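Local coordinates for geranyl diphosphate synthase small subunit (Antirrhinum majus, PDB 3QKC) that serves as the small subunit of geranyl diphosphate synthase, the prenyltransferase that joins dimethylallyl and isopentenyl diphosphates into the C10 precursor of monoterpenes, at the interface of chains A and B. Coordinates in Å, arbitrary orientation; residue numbers count along the deposited sequence, not the author numbering. Chains: chain A/B, Geranyl diphosphate synthase small subunit.

Contact 1: the interface of chains A and B. Residues chain A 113-114, 116-117; chain B 116, 145, 148-149.
A:Pro117 lays its ring against the end of the B-chain helix 133-148. The ring carbon CG lies 3.8 Å from CB of B:Met148, and the two side chains meet at a slant. The neighbouring ring carbon CB reaches the helix backbone instead, 4.0 Å from CA of B:Thr145. From the other direction, CB of B:Thr145 comes within 3.7 Å of the carbonyl O of A:Pro117. This proline therefore touches both 145 and 148, positions about one helical turn apart.

A second footing is the pairing of A:Ile116 with B:Ile116, whose CG2 methyls stand 4.0 Å apart. In each chain chi1 of -66° puts CG1 beside the backbone N, which leaves CG2 anti to that N and turned toward the partner, as expected of a pair straddling the two-fold. The longer arm of B:Ile116 extends the patch: its CD1 lies 4.1 Å from both the backbone O and the carboxylate OD1 of A:Asp113, whose side chain it crosses at about a right angle.

In the second shell, the bent chain of B:Met148 (chi2 62°) brings SD toward B:Ile116, 4.1 Å from its CG1, a contact that may help hold the methionine while its CB and CG face A:Pro117. B:Gly149 follows directly after the helix; its CA is 4.3 Å from CA of A:Gly114, a close backbone approach between two residues without side chains.

Roughly 168 Å² is hidden here. The patch joins helix 105-126 of chain A to two helices of chain B, and probably helps set the register of the two subunits in a dimer.

Contact 2: the interface of chains A and B. Residues chain A 124, 127, 134, 137-138, 141; chain B 134-135, 138.
Helix 134-148 of chain A, with the end of helix 105-126 and the segment just after it, receives the first turns of helix 133-148 of chain B. B:Leu138 is the inserted residue: 87 Å² of it is hidden by chain A, out of 213 Å² for the patch.

Its two methyls have different partners. CD1 points into chain A, 3.5 Å from the terminal CD1 of A:Ile141, which approaches at a slant. A:Leu138 meets the same methyl with its own CD1 at 3.6 Å. These two leucines run past each other in opposite directions, consistent with a two-fold passing between them and lying across their length, and their CA atoms are 6.6 Å apart. CD2 of B:Leu138 takes the other flank, 3.7 Å from CG of A:Met127. A:Ile137 spans the fork of the leucine: its CG2 is 3.8 Å from both methyls, and its side chain stands roughly perpendicular to the leucine. With CG anti to the backbone N (chi1 -151°), B:Leu138 is directed away from its helix into this group. A:Ala124 borders the site more loosely through its CB.

At the start of the helices, A:Pro134 and B:Pro134 meet CB to CB at 3.4 Å, a short carbon-carbon approach that leaves the rings pressed together. A:Pro134 has 38 Å² hidden by the partner, B:Pro134 19 Å². The symmetric leucine insertion appears in CD2 of A:Leu138, 3.9 Å from CA of B:Pro134. B:Asp135 contributes mainly backbone, its N lying near the A:Pro134 ring.

Within the all-helical isoprenyl-synthase fold, the site lies at the beginning of the helix that follows helix 105-126. The matching helices start side by side at the two-fold and diverge from there.

Contact 1: the interface of chains A and B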
loop_
_atom_site.group_PDB
_atom_site.type_symbol
_atom_site.label_atom_id
_atom_site.label_comp_id
_atom_site.label_asym_id
_atom_site.label_seq_id
_atom_site.Cartn_x
_atom_site.Cartn_y
_atom_site.Cartn_z
ATOM N N ASP A 113 -2.465 7.972 -2.197
ATOM C CA ASP A 113 -2.643 7.057 -1.072
ATOM C C ASP A 113 -3.621 5.940 -1.326
ATOM O O ASP A 113 -3.403 4.808 -0.853
ATOM C CB ASP A 113 -2.998 7.831 0.189
ATOM C CG ASP A 113 -1.810 8.566 0.733
ATOM O OD1 ASP A 113 -0.717 8.444 0.121
ATOM O OD2 ASP A 113 -1.957 9.245 1.759
ATOM N N GLY A 114 -4.683 6.231 -2.094
ATOM C CA GLY A 114 -5.623 5.177 -2.452
ATOM C C GLY A 114 -5.123 4.235 -3.532
ATOM O O GLY A 114 -5.442 3.054 -3.518
ATOM N N ILE A 116 -1.987 3.208 -4.095
ATOM C CA ILE A 116 -1.031 2.215 -3.590
ATOM C C ILE A 116 -1.643 0.865 -3.202
ATOM O O ILE A 116 -1.222 -0.135 -3.749
ATOM C CB ILE A 116 -0.093 2.757 -2.500
ATOM C CG1 ILE A 116 0.827 3.821 -3.111
ATOM C CG2 ILE A 116 0.782 1.609 -1.935
ATOM C CD1 ILE A 116 1.506 4.746 -2.100
ATOM N N PRO A 117 -2.624 0.823 -2.277
ATOM C CA PRO A 117 -3.196 -0.473 -1.897
ATOM C C PRO A 117 -4.151 -1.086 -2.951
ATOM O O PRO A 117 -4.323 -2.318 -3.012
ATOM C CB PRO A 117 -3.988 -0.143 -0.623
ATOM C CG PRO A 117 -4.350 1.313 -0.767
ATOM C CD PRO A 117 -3.120 1.906 -1.410
ATOM N N ILE B 116 2.726 2.583 4.074
ATOM C CA ILE B 116 1.556 1.854 3.568
ATOM C C ILE B 116 1.858 0.415 3.154
ATOM O O ILE B 116 1.254 -0.490 3.694
ATOM C CB ILE B 116 0.765 2.631 2.472
ATOM C CG1 ILE B 116 0.137 3.888 3.089
ATOM C CG2 ILE B 116 -0.324 1.742 1.891
ATOM C CD1 ILE B 116 -0.538 4.819 2.068
ATOM N N THR B 145 -6.081 -3.732 2.558
ATOM C CA THR B 145 -6.033 -2.917 1.341
ATOM C C THR B 145 -7.320 -2.121 1.232
ATOM O O THR B 145 -7.331 -0.989 0.737
ATOM C CB THR B 145 -5.819 -3.746 0.058
ATOM O OG1 THR B 145 -6.904 -4.667 -0.121
ATOM C CG2 THR B 145 -4.466 -4.497 0.093
ATOM N N MET B 148 -7.503 1.166 3.598
ATOM C CA MET B 148 -6.653 2.283 3.235
ATOM C C MET B 148 -7.261 3.041 2.069
ATOM O O MET B 148 -7.114 4.252 1.992
ATOM C CB MET B 148 -5.249 1.748 2.901
ATOM C CG MET B 148 -4.130 2.767 2.850
ATOM S SD MET B 148 -3.770 3.672 4.395
ATOM C CE MET B 148 -4.512 5.265 3.863
ATOM N N GLY B 149 -7.978 2.334 1.191
ATOM C CA GLY B 149 -8.457 2.897 -0.089
ATOM C C GLY B 149 -9.847 3.518 -0.201
ATOM O O GLY B 149 -10.349 4.125 0.752
#

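Contact 2: the interface of chains A and B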
loop_
_atom_site.group_PDB
_atom_site.type_symbol
_atom_site.label_atom_id
_atom_site.label_comp_id
_atom_site.label_asym_id
_atom_site.label_seq_id
_atom_site.Cartn_x
_atom_site.Cartn_y
_atom_site.Cartn_z
ATOM N N ALA A 124 -4.226 -9.199 -4.991
ATOM C CA ALA A 124 -4.758 -10.103 -3.962
ATOM C C ALA A 124 -6.084 -10.768 -4.351
ATOM O O ALA A 124 -6.332 -11.913 -3.977
ATOM C CB ALA A 124 -4.901 -9.382 -2.627
ATOM N N MET A 127 -6.434 -14.140 -7.472
ATOM C CA MET A 127 -6.440 -15.556 -7.061
ATOM C C MET A 127 -7.838 -16.034 -6.691
ATOM O O MET A 127 -8.733 -15.219 -6.438
ATOM C CB MET A 127 -5.475 -15.788 -5.879
ATOM C CG MET A 127 -6.094 -16.220 -4.533
ATOM S SD MET A 127 -6.106 -18.018 -4.244
ATOM C CE MET A 127 -7.053 -18.105 -2.723
ATOM N N PRO A 134 -2.030 -19.494 -4.049
ATOM C CA PRO A 134 -2.090 -18.596 -2.895
ATOM C C PRO A 134 -0.710 -18.221 -2.368
ATOM O O PRO A 134 -0.508 -17.090 -1.927
ATOM C CB PRO A 134 -2.845 -19.415 -1.838
ATOM C CG PRO A 134 -3.425 -20.558 -2.562
ATOM C CD PRO A 134 -2.517 -20.839 -3.704
ATOM N N ILE A 137 0.614 -15.843 -5.314
ATOM C CA ILE A 137 0.049 -14.492 -5.325
ATOM C C ILE A 137 0.520 -13.721 -4.102
ATOM O O ILE A 137 0.789 -12.526 -4.183
ATOM C CB ILE A 137 -1.490 -14.487 -5.544
ATOM C CG1 ILE A 137 -1.758 -14.298 -7.043
ATOM C CG2 ILE A 137 -2.163 -13.356 -4.773
ATOM C CD1 ILE A 137 -2.948 -15.054 -7.594
ATOM N N LEU A 138 0.676 -14.432 -2.991
ATOM C CA LEU A 138 1.275 -13.871 -1.796
ATOM C C LEU A 138 2.719 -13.464 -2.068
ATOM O O LEU A 138 3.148 -12.387 -1.652
ATOM C CB LEU A 138 1.227 -14.886 -0.662
ATOM C CG LEU A 138 0.997 -14.463 0.782
ATOM C CD1 LEU A 138 -0.078 -13.392 0.877
ATOM C CD2 LEU A 138 0.596 -15.716 1.590
ATOM N N ILE A 141 2.835 -10.361 -4.102
ATOM C CA ILE A 141 2.456 -9.241 -3.255
ATOM C C ILE A 141 3.666 -8.743 -2.474
ATOM O O ILE A 141 3.914 -7.531 -2.389
ATOM C CB ILE A 141 1.282 -9.641 -2.354
ATOM C CG1 ILE A 141 -0.017 -9.440 -3.136
ATOM C CG2 ILE A 141 1.280 -8.869 -1.028
ATOM C CD1 ILE A 141 -1.129 -10.335 -2.697
ATOM N N PRO B 134 -2.033 -19.263 3.594
ATOM C CA PRO B 134 -2.029 -18.522 2.323
ATOM C C PRO B 134 -3.420 -18.025 1.899
ATOM O O PRO B 134 -3.542 -16.903 1.408
ATOM C CB PRO B 134 -1.473 -19.540 1.315
ATOM C CG PRO B 134 -1.620 -20.856 1.971
ATOM C CD PRO B 134 -1.432 -20.601 3.427
ATOM N N ASP B 135 -4.447 -18.851 2.099
ATOM C CA ASP B 135 -5.839 -18.432 1.917
ATOM C C ASP B 135 -6.201 -17.350 2.936
ATOM O O ASP B 135 -6.700 -16.292 2.564
ATOM C CB ASP B 135 -6.784 -19.630 2.057
ATOM C CG ASP B 135 -8.223 -19.219 2.382
ATOM O OD1 ASP B 135 -8.868 -18.579 1.519
ATOM O OD2 ASP B 135 -8.706 -19.552 3.497
ATOM N N LEU B 138 -3.893 -14.063 2.847
ATOM C CA LEU B 138 -4.301 -13.344 1.646
ATOM C C LEU B 138 -5.644 -12.645 1.866
ATOM O O LEU B 138 -5.843 -11.519 1.403
ATOM C CB LEU B 138 -4.374 -14.298 0.457
ATOM C CG LEU B 138 -4.142 -13.864 -0.989
ATOM C CD1 LEU B 138 -3.040 -12.823 -1.118
ATOM C CD2 LEU B 138 -3.817 -15.107 -1.831
#

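The C-alpha centres of contact 1 and contact 2 are about 17 Å apart along one two-fold interface. Helix 105-126 of chain A links them, supplying the middle of its length to contact 1 and its last turn to contact 2. Helix 133-148 of chain B is also shared, with its beginning in contact 2 and its end in contact 1, so a single helix is held against chain A near both ends. Each contact has a twin with the chains exchanged. This small-subunit pair may mimic how the subunit packs against a large subunit, though the structure alone does not show that.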